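Side-chain contacts in diol-dehydratase (Roseburia inulinivorans, PDB 5I2A), which probably catalyses, as a B12-independent glycyl radical enzyme, the dehydration of 1,2-propanediol, a lyase reaction: residues E575-M580 with H647-E652; C251-E256 with F262-Q267; P418-R423 with D428-Y433; S134-S139 with D515-K520; A34-E39 with L61-I66. All coordinates share one frame; numbering follows the deposited sequence. Where two conformers were deposited one is given.

Contact 1: residues E575-M580 with H647-E652; sequences EKRITM and HEMILE
M649 carries this contact from its helix, laying its terminal methyl over R577 and against I578. No hydrogen bond joins the two segments. Around the charged group, the methyl lies over one guanidinium face: M649 CE sits 3.3 Å above the guanidinium plane of R577, over its centre. The two side chains come from opposite directions, and the thioether sulfur follows the methyl, with M649 SD 3.8 Å from R577 NH2. With CG between the backbone N and the carbonyl carbon (chi1 45°) and a bend at chi3 (-70°), the M649 chain folds its methyl back against the arginine. E652 adds a distant opposite charge, its OE1 6.0 Å from R577 NH2, too far for a salt bridge but perhaps a mild electrostatic pull.

The apolar part is a tip-to-tip meeting in which I578 CD1 lies 3.8 Å from M649 CE and 4.0 Å from M649 SD. The methionine end is thus held between a hydrocarbon branch and a cationic face. Replacing I578 with an alanine would take away CG1 and CD1, and would probably open a gap beside the methionine tip and leave it freer to turn away from the arginine.

The loop is fixed at other points too: R577 O accepts a bond from R642 NH2, and T579 OG1 caps E582 N at the start of helix 580-588. L571 of helix 558-574 touches both I578 and M649, so the contact packs the loop between helices 558-574 and 580-588 against the C-terminal end of helix 637-651.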
# COMPACT_ATOMS: atom_id res chain seq x y z
N GLU A 575 -53.69 -1.30 22.72
CA GLU A 575 -55.12 -1.09 22.50
C GLU A 575 -55.73 -2.16 21.60
O GLU A 575 -56.94 -2.34 21.60
CB GLU A 575 -55.35 0.29 21.91
CG GLU A 575 -54.92 1.41 22.84
CD GLU A 575 -55.14 2.79 22.23
OE1 GLU A 575 -55.83 2.90 21.20
OE2 GLU A 575 -54.61 3.78 22.79
N LYS A 576 -54.89 -2.84 20.84
CA LYS A 576 -55.33 -3.99 20.06
C LYS A 576 -56.42 -3.63 19.06
O LYS A 576 -57.31 -4.44 18.79
CB LYS A 576 -55.80 -5.09 21.00
CG LYS A 576 -55.13 -6.42 20.77
CD LYS A 576 -54.99 -7.20 22.05
CE LYS A 576 -54.11 -6.46 23.03
NZ LYS A 576 -53.37 -7.40 23.91
N ARG A 577 -56.36 -2.43 18.51
CA ARG A 577 -57.36 -1.97 17.55
C ARG A 577 -57.04 -2.41 16.13
O ARG A 577 -57.87 -2.32 15.24
CB ARG A 577 -57.49 -0.45 17.60
CG ARG A 577 -57.81 0.08 18.99
CD ARG A 577 -57.90 1.59 18.99
NE ARG A 577 -58.89 2.08 18.04
CZ ARG A 577 -58.96 3.34 17.62
NH1 ARG A 577 -58.08 4.24 18.05
NH2 ARG A 577 -59.89 3.69 16.75
N ILE A 578 -55.82 -2.88 15.92
CA ILE A 578 -55.37 -3.38 14.63
C ILE A 578 -54.59 -4.66 14.90
O ILE A 578 -53.92 -4.75 15.92
CB ILE A 578 -54.49 -2.35 13.90
CG1 ILE A 578 -55.25 -1.03 13.73
CG2 ILE A 578 -54.08 -2.85 12.53
CD1 ILE A 578 -54.40 0.11 13.21
N THR A 579 -54.69 -5.66 14.03
CA THR A 579 -53.82 -6.82 14.20
C THR A 579 -52.52 -6.54 13.47
O THR A 579 -52.47 -5.73 12.55
CB THR A 579 -54.42 -8.13 13.66
OG1 THR A 579 -54.39 -8.13 12.23
CG2 THR A 579 -55.86 -8.32 14.16
N MET A 580 -51.46 -7.22 13.89
CA MET A 580 -50.17 -7.07 13.24
C MET A 580 -50.30 -7.40 11.76
O MET A 580 -49.69 -6.74 10.91
CB MET A 580 -49.13 -7.96 13.92
CG MET A 580 -47.72 -7.75 13.38
SD MET A 580 -47.13 -6.06 13.62
CE MET A 580 -46.55 -6.13 15.31
N HIS A 647 -55.56 3.87 8.26
CA HIS A 647 -54.79 5.07 8.00
C HIS A 647 -55.29 6.24 8.83
O HIS A 647 -54.51 6.98 9.40
CB HIS A 647 -54.85 5.43 6.52
CG HIS A 647 -53.77 6.38 6.09
ND1 HIS A 647 -53.98 7.37 5.16
CD2 HIS A 647 -52.47 6.48 6.45
CE1 HIS A 647 -52.86 8.05 4.97
NE2 HIS A 647 -51.93 7.53 5.75
N GLU A 648 -56.61 6.38 8.90
CA GLU A 648 -57.20 7.50 9.62
C GLU A 648 -56.90 7.44 11.11
O GLU A 648 -56.58 8.47 11.70
CB GLU A 648 -58.72 7.56 9.41
CG GLU A 648 -59.15 8.24 8.10
CD GLU A 648 -58.54 9.63 7.88
OE1 GLU A 648 -58.21 10.32 8.87
OE2 GLU A 648 -58.38 10.03 6.71
N MET A 649 -56.99 6.27 11.73
CA MET A 649 -56.70 6.23 13.16
C MET A 649 -55.21 6.44 13.41
O MET A 649 -54.83 6.97 14.45
CB MET A 649 -57.18 4.92 13.82
CG MET A 649 -56.89 3.63 13.09
SD MET A 649 -57.75 2.25 13.90
CE MET A 649 -56.80 2.17 15.38
N ILE A 650 -54.37 6.07 12.45
CA ILE A 650 -52.93 6.33 12.58
C ILE A 650 -52.65 7.84 12.49
O ILE A 650 -51.89 8.37 13.29
CB ILE A 650 -52.12 5.56 11.52
CG1 ILE A 650 -51.94 4.10 11.97
CG2 ILE A 650 -50.76 6.20 11.31
CD1 ILE A 650 -51.44 3.19 10.89
N LEU A 651 -53.27 8.53 11.55
CA LEU A 651 -53.05 9.97 11.40
C LEU A 651 -53.57 10.79 12.59
O LEU A 651 -53.15 11.92 12.78
CB LEU A 651 -53.68 10.49 10.12
CG LEU A 651 -53.10 9.94 8.82
CD1 LEU A 651 -53.78 10.57 7.61
CD2 LEU A 651 -51.60 10.16 8.76
N GLU A 652 -54.46 10.20 13.38
CA GLU A 652 -55.03 10.88 14.55
C GLU A 652 -54.20 10.70 15.82
O GLU A 652 -54.43 11.38 16.80
CB GLU A 652 -56.46 10.39 14.82
CG GLU A 652 -57.47 11.00 13.88
CD GLU A 652 -58.80 10.26 13.90
OE1 GLU A 652 -58.92 9.27 14.66
OE2 GLU A 652 -59.71 10.66 13.13

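Contact 2: residues C251-E256 with F262-Q267; sequences CKNVPE and FQEACQ
V254 presses its two methyls onto the first turns of helix 262-279, between E264 and Q267, and forms the close-packed part of the contact. V254 CG2 lies 3.5 Å from E264 O and 4.1 Å from Q267 CB, while V254 CG1 rests 3.9 Å from E264 CB. Alongside, C251 SG lies 4.1 Å from Q267 CG. The amide of Q267 turns to other work, its NE2 bonding to V75 O.

The partly exposed side is looser and polar. N253, its chi1 of -156° swinging the amide out toward the second helix, reaches across E264 at about a right angle and donates from ND2 to E264 OE1 at 2.9 Å. That bond is bent, with an N-H...O angle of 135°, and meets the carboxylate from above, 43° out of its plane; since N253 has a second conformer, it may not be permanent. E264 OE1 also accepts the backbone N of E260, in the loop between the helices. A leucine in place of E264 would probably leave both N253 ND2 and E260 N without this acceptor.

The chemistry implies a connection between helices 238-253 and 262-279 closed on the buried side by V254 packing on the helix backbone and on the aliphatic parts of E264 and Q267, and tied toward solvent by one carboxylate oxygen that serves both a side-chain and a backbone donor.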
# COMPACT_ATOMS: atom_id res chain seq x y z
N CYS A 251 -0.60 38.40 -7.07
CA CYS A 251 -0.39 37.00 -7.41
C CYS A 251 1.08 36.60 -7.49
O CYS A 251 1.41 35.42 -7.44
CB CYS A 251 -1.08 36.66 -8.73
SG CYS A 251 -2.89 36.72 -8.63
N LYS A 252 1.97 37.59 -7.61
CA LYS A 252 3.40 37.32 -7.52
C LYS A 252 3.85 37.12 -6.08
O LYS A 252 4.92 36.57 -5.84
CB LYS A 252 4.23 38.45 -8.13
CG LYS A 252 4.26 38.51 -9.64
CD LYS A 252 5.13 39.69 -10.07
CE LYS A 252 4.86 40.12 -11.49
NZ LYS A 252 5.44 39.17 -12.49
N ASN A 253 3.06 37.58 -5.12
CA ASN A 253 3.43 37.45 -3.71
C ASN A 253 2.73 36.29 -3.00
O ASN A 253 3.34 35.61 -2.18
CB ASN A 253 3.16 38.74 -2.94
CG ASN A 253 4.02 38.87 -1.68
OD1 ASN A 253 5.25 38.88 -1.77
ND2 ASN A 253 3.38 39.00 -0.52
N VAL A 254 1.46 36.07 -3.30
CA VAL A 254 0.70 35.03 -2.59
C VAL A 254 0.19 33.95 -3.54
O VAL A 254 -0.13 34.22 -4.69
CB VAL A 254 -0.48 35.64 -1.76
CG1 VAL A 254 0.05 36.54 -0.64
CG2 VAL A 254 -1.46 36.38 -2.64
N PRO A 255 0.11 32.70 -3.06
CA PRO A 255 0.33 32.30 -1.68
C PRO A 255 1.77 31.86 -1.36
O PRO A 255 1.98 31.27 -0.31
CB PRO A 255 -0.63 31.13 -1.52
CG PRO A 255 -0.60 30.49 -2.84
CD PRO A 255 -0.39 31.58 -3.87
N GLU A 256 2.74 32.17 -2.22
CA GLU A 256 4.13 31.81 -1.93
C GLU A 256 4.60 32.42 -0.61
O GLU A 256 5.19 31.73 0.23
CB GLU A 256 5.08 32.24 -3.06
CG GLU A 256 6.56 32.02 -2.69
CD GLU A 256 7.51 32.10 -3.87
OE1 GLU A 256 7.16 32.72 -4.90
OE2 GLU A 256 8.61 31.54 -3.76
N PHE A 262 -4.78 43.11 2.96
CA PHE A 262 -6.04 42.41 3.04
C PHE A 262 -6.33 41.76 1.69
O PHE A 262 -6.81 40.64 1.64
CB PHE A 262 -7.18 43.32 3.47
CG PHE A 262 -8.49 42.60 3.70
CD1 PHE A 262 -8.60 41.64 4.69
CD2 PHE A 262 -9.59 42.86 2.90
CE1 PHE A 262 -9.80 40.96 4.90
CE2 PHE A 262 -10.79 42.19 3.10
CZ PHE A 262 -10.89 41.24 4.11
N GLN A 263 -6.05 42.46 0.59
CA GLN A 263 -6.32 41.87 -0.71
C GLN A 263 -5.41 40.63 -0.93
O GLN A 263 -5.86 39.63 -1.49
CB GLN A 263 -6.13 42.87 -1.85
CG GLN A 263 -6.31 42.22 -3.23
CD GLN A 263 -6.56 43.22 -4.35
OE1 GLN A 263 -6.66 44.42 -4.11
NE2 GLN A 263 -6.62 42.73 -5.58
N GLU A 264 -4.16 40.71 -0.48
CA GLU A 264 -3.26 39.55 -0.58
C GLU A 264 -3.80 38.37 0.25
O GLU A 264 -3.77 37.23 -0.20
CB GLU A 264 -1.85 39.91 -0.15
CG GLU A 264 -1.07 40.61 -1.25
CD GLU A 264 0.41 40.82 -0.93
OE1 GLU A 264 0.91 40.32 0.10
OE2 GLU A 264 1.08 41.49 -1.75
N ALA A 265 -4.31 38.66 1.45
CA ALA A 265 -4.92 37.64 2.28
C ALA A 265 -6.11 37.01 1.57
O ALA A 265 -6.25 35.80 1.57
CB ALA A 265 -5.33 38.21 3.62
N CYS A 266 -6.96 37.84 0.96
CA CYS A 266 -8.13 37.35 0.23
C CYS A 266 -7.75 36.47 -0.95
O CYS A 266 -8.36 35.42 -1.17
CB CYS A 266 -8.99 38.52 -0.28
SG CYS A 266 -9.88 39.38 1.02
N GLN A 267 -6.76 36.91 -1.71
CA GLN A 267 -6.32 36.19 -2.90
C GLN A 267 -5.63 34.89 -2.52
O GLN A 267 -5.82 33.88 -3.18
CB GLN A 267 -5.38 37.05 -3.74
CG GLN A 267 -4.93 36.41 -5.05
CD GLN A 267 -6.07 36.11 -5.98
OE1 GLN A 267 -6.67 37.02 -6.58
NE2 GLN A 267 -6.39 34.83 -6.12

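Contact 3: residues P418-R423 with D428-Y433; sequences PALVHR and DEARNY
The methyl of A430 fits between L420 and V421, joining a hairpin of two consecutive helices linked by a short loop. Helix 413-422, which follows directly on strand 409-412 of the mixed sheet built from strands 346-350, 380-385, 409-412, 787-792 and 756-759, is connected by a few residues to the short helix 427-431. The bump is small: A430 CB lies 3.9 Å from L420 CB and 3.8 Å from V421 CG2, and so occupies the shallow hollow between neighbouring residues of the first helix. With only a methyl in the way, the backbones come near, the CA atoms of L420 and A430 being 5.8 Å apart. V421 offers the branch that lies beside its own backbone N, while CG1 is anti to that N (chi1 165°).

A second bump points the other way. L420 reaches beyond A430 and puts its CD1 into the turn just past the end of helix 427-431, at the root of Y433, crossing that side chain at about a right angle. I417, a turn earlier on the same helix, also touches both A430 and Y433, so the second helix is held at more than one point. The ring of Y433 runs on toward the start of helix 413-422, where its OH bonds to D413 OD1. The fit is close here, L420 CD1 lying 3.5 Å from Y433 CB and 4.0 Å from Y433 CG.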
# COMPACT_ATOMS: atom_id res chain seq x y z
N PRO A 418 -18.28 20.49 24.27
CA PRO A 418 -18.10 19.25 25.04
C PRO A 418 -18.14 17.97 24.19
O PRO A 418 -17.44 17.01 24.51
CB PRO A 418 -19.26 19.27 26.03
CG PRO A 418 -19.57 20.71 26.20
CD PRO A 418 -19.37 21.31 24.83
N ALA A 419 -18.95 17.95 23.13
CA ALA A 419 -19.00 16.74 22.30
C ALA A 419 -17.64 16.47 21.65
O ALA A 419 -17.18 15.34 21.60
CB ALA A 419 -20.10 16.85 21.23
N LEU A 420 -16.99 17.53 21.17
CA LEU A 420 -15.67 17.38 20.57
C LEU A 420 -14.64 16.89 21.59
O LEU A 420 -13.81 16.04 21.29
CB LEU A 420 -15.20 18.70 19.96
CG LEU A 420 -15.97 19.10 18.70
CD1 LEU A 420 -15.63 20.52 18.34
CD2 LEU A 420 -15.68 18.15 17.54
N VAL A 421 -14.71 17.44 22.80
CA VAL A 421 -13.80 17.04 23.86
C VAL A 421 -14.03 15.57 24.19
O VAL A 421 -13.08 14.81 24.33
CB VAL A 421 -13.98 17.92 25.12
CG1 VAL A 421 -13.30 17.27 26.33
CG2 VAL A 421 -13.42 19.33 24.85
N HIS A 422 -15.29 15.17 24.25
CA HIS A 422 -15.61 13.78 24.54
C HIS A 422 -15.03 12.82 23.49
O HIS A 422 -14.64 11.70 23.83
CB HIS A 422 -17.13 13.59 24.65
CG HIS A 422 -17.56 12.19 24.95
ND1 HIS A 422 -17.14 11.50 26.07
CD2 HIS A 422 -18.38 11.34 24.28
CE1 HIS A 422 -17.68 10.29 26.07
NE2 HIS A 422 -18.44 10.17 24.99
N ARG A 423 -14.98 13.25 22.23
CA ARG A 423 -14.42 12.42 21.17
C ARG A 423 -12.91 12.58 21.06
O ARG A 423 -12.29 11.99 20.18
CB ARG A 423 -15.06 12.75 19.80
CG ARG A 423 -16.58 12.54 19.74
CD ARG A 423 -17.02 11.24 20.40
NE ARG A 423 -18.40 10.86 20.10
CZ ARG A 423 -19.00 9.78 20.61
NH1 ARG A 423 -18.34 9.01 21.47
NH2 ARG A 423 -20.24 9.47 20.27
N ASP A 428 -8.99 23.64 24.37
CA ASP A 428 -8.52 24.75 23.53
C ASP A 428 -8.85 24.48 22.05
O ASP A 428 -9.15 25.39 21.30
CB ASP A 428 -7.01 24.97 23.65
CG ASP A 428 -6.59 25.61 24.99
OD1 ASP A 428 -7.45 25.96 25.80
OD2 ASP A 428 -5.38 25.77 25.19
N GLU A 429 -8.72 23.23 21.63
CA GLU A 429 -8.98 22.87 20.24
C GLU A 429 -10.47 22.98 19.96
O GLU A 429 -10.87 23.59 18.98
CB GLU A 429 -8.47 21.46 19.94
CG GLU A 429 -6.95 21.38 19.84
CD GLU A 429 -6.43 19.95 19.83
OE1 GLU A 429 -7.16 19.03 20.24
OE2 GLU A 429 -5.27 19.76 19.42
N ALA A 430 -11.27 22.42 20.85
CA ALA A 430 -12.70 22.35 20.68
C ALA A 430 -13.29 23.76 20.61
O ALA A 430 -14.20 24.01 19.83
CB ALA A 430 -13.35 21.55 21.82
N ARG A 431 -12.73 24.66 21.41
CA ARG A 431 -13.18 26.05 21.42
C ARG A 431 -12.96 26.74 20.10
O ARG A 431 -13.62 27.73 19.79
CB ARG A 431 -12.47 26.85 22.52
CG ARG A 431 -13.28 26.93 23.78
CD ARG A 431 -12.60 27.76 24.86
NE ARG A 431 -13.24 27.56 26.15
CZ ARG A 431 -12.71 27.94 27.31
NH1 ARG A 431 -11.53 28.55 27.32
NH2 ARG A 431 -13.36 27.73 28.44
N ASN A 432 -12.02 26.22 19.31
CA ASN A 432 -11.73 26.80 18.02
C ASN A 432 -12.44 26.07 16.89
O ASN A 432 -12.03 26.14 15.74
CB ASN A 432 -10.23 26.81 17.77
CG ASN A 432 -9.85 27.69 16.62
OD1 ASN A 432 -10.33 28.81 16.52
ND2 ASN A 432 -9.02 27.18 15.70
N TYR A 433 -13.52 25.35 17.20
CA TYR A 433 -14.15 24.54 16.16
C TYR A 433 -14.81 25.38 15.06
O TYR A 433 -15.20 26.54 15.27
CB TYR A 433 -15.19 23.58 16.76
CG TYR A 433 -16.56 24.19 17.01
CD1 TYR A 433 -17.54 24.16 16.02
CD2 TYR A 433 -16.89 24.76 18.23
CE1 TYR A 433 -18.80 24.70 16.24
CE2 TYR A 433 -18.15 25.31 18.46
CZ TYR A 433 -19.10 25.27 17.45
OH TYR A 433 -20.36 25.81 17.65

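Contact 4: residues S134-S139 with D515-K520; sequences SELATS and DYAHAK
A137 and A517 meet methyl to methyl where two helices cross, their CB atoms 3.8 Å apart. The A517 methyl also reaches the backbone of the other helix, its CB 3.6 Å from A137 N. Two alanines at the crossing let the axes approach to 8.2 Å, at an angle of 137° between their N-to-C directions, and no hydrogen bond spans the interface.

L136 widens the patch. A chi1 of -178° sends its side chain straight out from the backbone N and carries L136 CD2 over the second helix to within 4.0 Å of A517 CA and 4.1 Å of K520 CB. Leucine and lysine cross at about a right angle; only the root of K520 is used here, and its side chain also touches Y140.

Further out, I514 touches A137 and L521 touches L136, both on the helix of A517. D515 is salt-bridged to R685, and H518 NE2 bonds to Y159 O, which together anchor that helix on its other sides. Q47 of the second subunit packs on L136, and Y516 OH bonds to A198 O of that subunit, placing the outer edge of the contact at the subunit interface. Thus the short helix 133-139 lies across the C-terminal part of the long helix 489-521, with F160 of helix 157-161 touching S134 and T138.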
# COMPACT_ATOMS: atom_id res chain seq x y z
N SER A 134 -12.84 3.80 -7.19
CA SER A 134 -14.16 3.18 -7.06
C SER A 134 -14.09 1.68 -7.34
O SER A 134 -14.74 0.90 -6.66
CB SER A 134 -15.18 3.86 -7.99
OG SER A 134 -14.82 3.76 -9.34
N GLU A 135 -13.28 1.27 -8.32
CA GLU A 135 -13.15 -0.15 -8.64
C GLU A 135 -12.43 -0.93 -7.53
O GLU A 135 -12.84 -2.02 -7.18
CB GLU A 135 -12.41 -0.34 -9.97
CG GLU A 135 -13.26 -0.00 -11.19
CD GLU A 135 -12.42 0.13 -12.46
OE1 GLU A 135 -12.39 -0.82 -13.25
OE2 GLU A 135 -11.78 1.18 -12.64
N LEU A 136 -11.35 -0.37 -6.99
CA LEU A 136 -10.68 -1.01 -5.86
C LEU A 136 -11.60 -1.09 -4.64
O LEU A 136 -11.66 -2.12 -3.97
CB LEU A 136 -9.38 -0.27 -5.51
CG LEU A 136 -8.57 -0.88 -4.36
CD1 LEU A 136 -8.20 -2.33 -4.69
CD2 LEU A 136 -7.30 -0.06 -4.09
N ALA A 137 -12.33 -0.01 -4.35
CA ALA A 137 -13.29 -0.03 -3.26
C ALA A 137 -14.30 -1.18 -3.41
O ALA A 137 -14.58 -1.92 -2.46
CB ALA A 137 -14.04 1.31 -3.18
N THR A 138 -14.85 -1.32 -4.60
CA THR A 138 -15.84 -2.36 -4.86
C THR A 138 -15.28 -3.75 -4.52
O THR A 138 -15.95 -4.54 -3.86
CB THR A 138 -16.31 -2.34 -6.33
OG1 THR A 138 -17.00 -1.11 -6.59
CG2 THR A 138 -17.24 -3.53 -6.62
N SER A 139 -14.06 -4.03 -4.96
CA SER A 139 -13.43 -5.33 -4.72
C SER A 139 -13.21 -5.57 -3.23
O SER A 139 -13.14 -6.71 -2.79
CB SER A 139 -12.10 -5.43 -5.47
OG SER A 139 -12.29 -5.24 -6.85
N ASP A 515 -12.32 3.62 2.16
CA ASP A 515 -11.19 4.20 2.90
C ASP A 515 -9.87 3.60 2.43
O ASP A 515 -8.93 4.33 2.11
CB ASP A 515 -11.39 3.97 4.41
CG ASP A 515 -10.84 5.11 5.29
OD1 ASP A 515 -9.85 5.78 4.90
OD2 ASP A 515 -11.38 5.30 6.39
N TYR A 516 -9.80 2.27 2.36
CA TYR A 516 -8.62 1.59 1.84
C TYR A 516 -8.33 2.05 0.43
O TYR A 516 -7.18 2.29 0.10
CB TYR A 516 -8.77 0.06 1.87
CG TYR A 516 -8.48 -0.49 3.25
CD1 TYR A 516 -7.21 -0.36 3.81
CD2 TYR A 516 -9.49 -1.08 4.00
CE1 TYR A 516 -6.94 -0.82 5.09
CE2 TYR A 516 -9.23 -1.54 5.28
CZ TYR A 516 -7.96 -1.42 5.82
OH TYR A 516 -7.71 -1.89 7.08
N ALA A 517 -9.37 2.19 -0.39
CA ALA A 517 -9.14 2.59 -1.78
C ALA A 517 -8.49 3.98 -1.86
O ALA A 517 -7.52 4.17 -2.60
CB ALA A 517 -10.45 2.55 -2.58
N HIS A 518 -8.98 4.95 -1.09
CA HIS A 518 -8.34 6.27 -1.08
C HIS A 518 -6.90 6.22 -0.53
O HIS A 518 -6.01 6.87 -1.07
CB HIS A 518 -9.18 7.30 -0.30
CG HIS A 518 -10.40 7.75 -1.05
ND1 HIS A 518 -10.35 8.68 -2.07
CD2 HIS A 518 -11.69 7.35 -0.97
CE1 HIS A 518 -11.56 8.83 -2.58
NE2 HIS A 518 -12.39 8.04 -1.93
N ALA A 519 -6.69 5.45 0.53
CA ALA A 519 -5.37 5.32 1.14
C ALA A 519 -4.36 4.79 0.14
O ALA A 519 -3.23 5.24 0.11
CB ALA A 519 -5.42 4.40 2.38
N LYS A 520 -4.78 3.86 -0.70
CA LYS A 520 -3.85 3.16 -1.57
C LYS A 520 -3.65 3.88 -2.89
O LYS A 520 -2.55 3.89 -3.43
CB LYS A 520 -4.33 1.72 -1.81
CG LYS A 520 -4.22 0.86 -0.52
CD LYS A 520 -4.80 -0.53 -0.70
CE LYS A 520 -4.62 -1.41 0.56
NZ LYS A 520 -3.20 -1.68 0.85

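Contact 5: residues A34-E39 with L61-I66; sequences AELITE and LKNLPI
L36 inserts its two methyls into the place where helix 49-63 ends, one against N63 and the other against L64. Its CG lies anti to the carbonyl carbon (chi1 -68°), and the fork of the side chain faces the other segment. L36 CD2 touches N63 CB at 3.6 Å, the two side chains passing at a slant. L36 CD1 goes to the turn itself, 3.6 Å from L64 N and 3.8 Å from L64 CA, and thus packs on backbone as much as on side chain.

L64 adopts a different conformation: chi1 of -159° turns its CG away from its own N, the side chain swings back toward the first helix, and L64 CD1 comes within 4.0 Å of L36 CD1. N63 gives the contact its CB, while its amide looks back along its own helix, ND2 bonding to H59 O. H59 and I60, a turn or so earlier, touch L36 as well, and H59 NE2 bonds to E39 OE1.

Around the helix end, R223 NH1 of helix 200-233 donates to L61 O and L64 O. Two consecutive helices pack here, helix 32-43 lying against the C-terminal end of helix 49-63 and the first loop residue after it, near the N terminus of the protein.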
# COMPACT_ATOMS: atom_id res chain seq x y z
N ALA A 34 -8.97 15.98 -17.04
CA ALA A 34 -8.89 14.54 -17.29
C ALA A 34 -7.75 14.25 -18.26
O ALA A 34 -7.01 13.29 -18.08
CB ALA A 34 -10.21 14.02 -17.83
N GLU A 35 -7.60 15.10 -19.27
CA GLU A 35 -6.49 14.94 -20.21
C GLU A 35 -5.14 15.12 -19.51
O GLU A 35 -4.21 14.36 -19.75
CB GLU A 35 -6.61 15.94 -21.36
CG GLU A 35 -7.76 15.60 -22.29
CD GLU A 35 -7.86 16.52 -23.49
OE1 GLU A 35 -7.41 17.68 -23.40
OE2 GLU A 35 -8.38 16.08 -24.52
N LEU A 36 -5.04 16.11 -18.65
CA LEU A 36 -3.77 16.40 -18.01
C LEU A 36 -3.37 15.37 -16.95
O LEU A 36 -2.20 15.03 -16.83
CB LEU A 36 -3.79 17.81 -17.40
CG LEU A 36 -3.84 18.93 -18.45
CD1 LEU A 36 -4.16 20.27 -17.78
CD2 LEU A 36 -2.53 19.02 -19.24
N ILE A 37 -4.33 14.85 -16.19
CA ILE A 37 -3.99 13.85 -15.18
C ILE A 37 -3.57 12.55 -15.88
O ILE A 37 -2.62 11.89 -15.46
CB ILE A 37 -5.15 13.61 -14.18
CG1 ILE A 37 -4.65 12.80 -12.98
CG2 ILE A 37 -6.37 12.97 -14.85
CD1 ILE A 37 -5.68 12.64 -11.88
N THR A 38 -4.25 12.22 -16.98
CA THR A 38 -3.90 11.06 -17.79
C THR A 38 -2.52 11.18 -18.41
O THR A 38 -1.72 10.27 -18.36
CB THR A 38 -4.94 10.85 -18.89
OG1 THR A 38 -6.19 10.52 -18.29
CG2 THR A 38 -4.53 9.72 -19.82
N GLU A 39 -2.23 12.35 -18.96
CA GLU A 39 -0.92 12.65 -19.52
C GLU A 39 0.19 12.47 -18.49
O GLU A 39 1.23 11.87 -18.77
CB GLU A 39 -0.92 14.09 -20.02
CG GLU A 39 0.10 14.42 -21.05
CD GLU A 39 -0.33 15.64 -21.84
OE1 GLU A 39 -0.17 16.77 -21.34
OE2 GLU A 39 -0.87 15.46 -22.95
N LEU A 61 -1.74 21.95 -12.76
CA LEU A 61 -1.71 23.37 -12.45
C LEU A 61 -0.84 24.15 -13.45
O LEU A 61 -1.07 25.33 -13.68
CB LEU A 61 -1.24 23.61 -11.02
CG LEU A 61 -2.19 23.16 -9.90
CD1 LEU A 61 -1.68 23.61 -8.54
CD2 LEU A 61 -3.62 23.64 -10.12
N LYS A 62 0.15 23.49 -14.05
CA LYS A 62 0.99 24.15 -15.04
C LYS A 62 0.22 24.41 -16.33
O LYS A 62 0.45 25.41 -16.98
CB LYS A 62 2.24 23.31 -15.35
CG LYS A 62 3.40 23.59 -14.42
CD LYS A 62 4.49 22.51 -14.49
CE LYS A 62 5.09 22.38 -15.89
NZ LYS A 62 5.97 21.17 -16.00
N ASN A 63 -0.70 23.53 -16.68
CA ASN A 63 -1.29 23.56 -18.02
C ASN A 63 -2.79 23.82 -18.13
O ASN A 63 -3.28 24.08 -19.22
CB ASN A 63 -0.98 22.24 -18.74
CG ASN A 63 0.52 22.03 -18.92
OD1 ASN A 63 1.14 22.69 -19.73
ND2 ASN A 63 1.10 21.13 -18.14
N LEU A 64 -3.51 23.72 -17.02
CA LEU A 64 -4.94 23.93 -17.04
C LEU A 64 -5.25 25.35 -17.55
O LEU A 64 -4.64 26.31 -17.11
CB LEU A 64 -5.53 23.72 -15.65
CG LEU A 64 -7.01 23.41 -15.52
CD1 LEU A 64 -7.37 22.10 -16.24
CD2 LEU A 64 -7.39 23.35 -14.03
N PRO A 65 -6.17 25.48 -18.52
CA PRO A 65 -6.51 26.82 -19.00
C PRO A 65 -6.97 27.70 -17.85
O PRO A 65 -7.71 27.25 -16.97
CB PRO A 65 -7.64 26.57 -20.00
CG PRO A 65 -7.36 25.16 -20.51
CD PRO A 65 -6.88 24.42 -19.27
N ILE A 66 -6.47 28.93 -17.82
CA ILE A 66 -6.88 29.89 -16.82
C ILE A 66 -7.57 31.06 -17.50
O ILE A 66 -7.42 31.26 -18.72
CB ILE A 66 -5.69 30.40 -15.98
CG1 ILE A 66 -4.71 31.18 -16.87
CG2 ILE A 66 -5.00 29.23 -15.25
CD1 ILE A 66 -3.70 31.95 -16.08

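From the N terminus, contact 5 closes first, shutting a helical loop of 21 residues between helices 32-43 and 49-63. Contact 4 then opens at helix 133-139 and closes only at helix 489-521, spanning 375 residues. Within that span lie two short closures: contact 2, linking helices 238-253 and 262-279, and contact 3, linking helices 413-422 and 427-431. Contact 1 comes last, bringing helix 637-651 back to the loop after helix 558-574 over 66 residues. No two contacts cross. Contacts 2 and 5 are neighbours, their centres 23 Å apart, whereas contact 1 lies across the chain's centre from both, its centre 66 Å from that of contact 2.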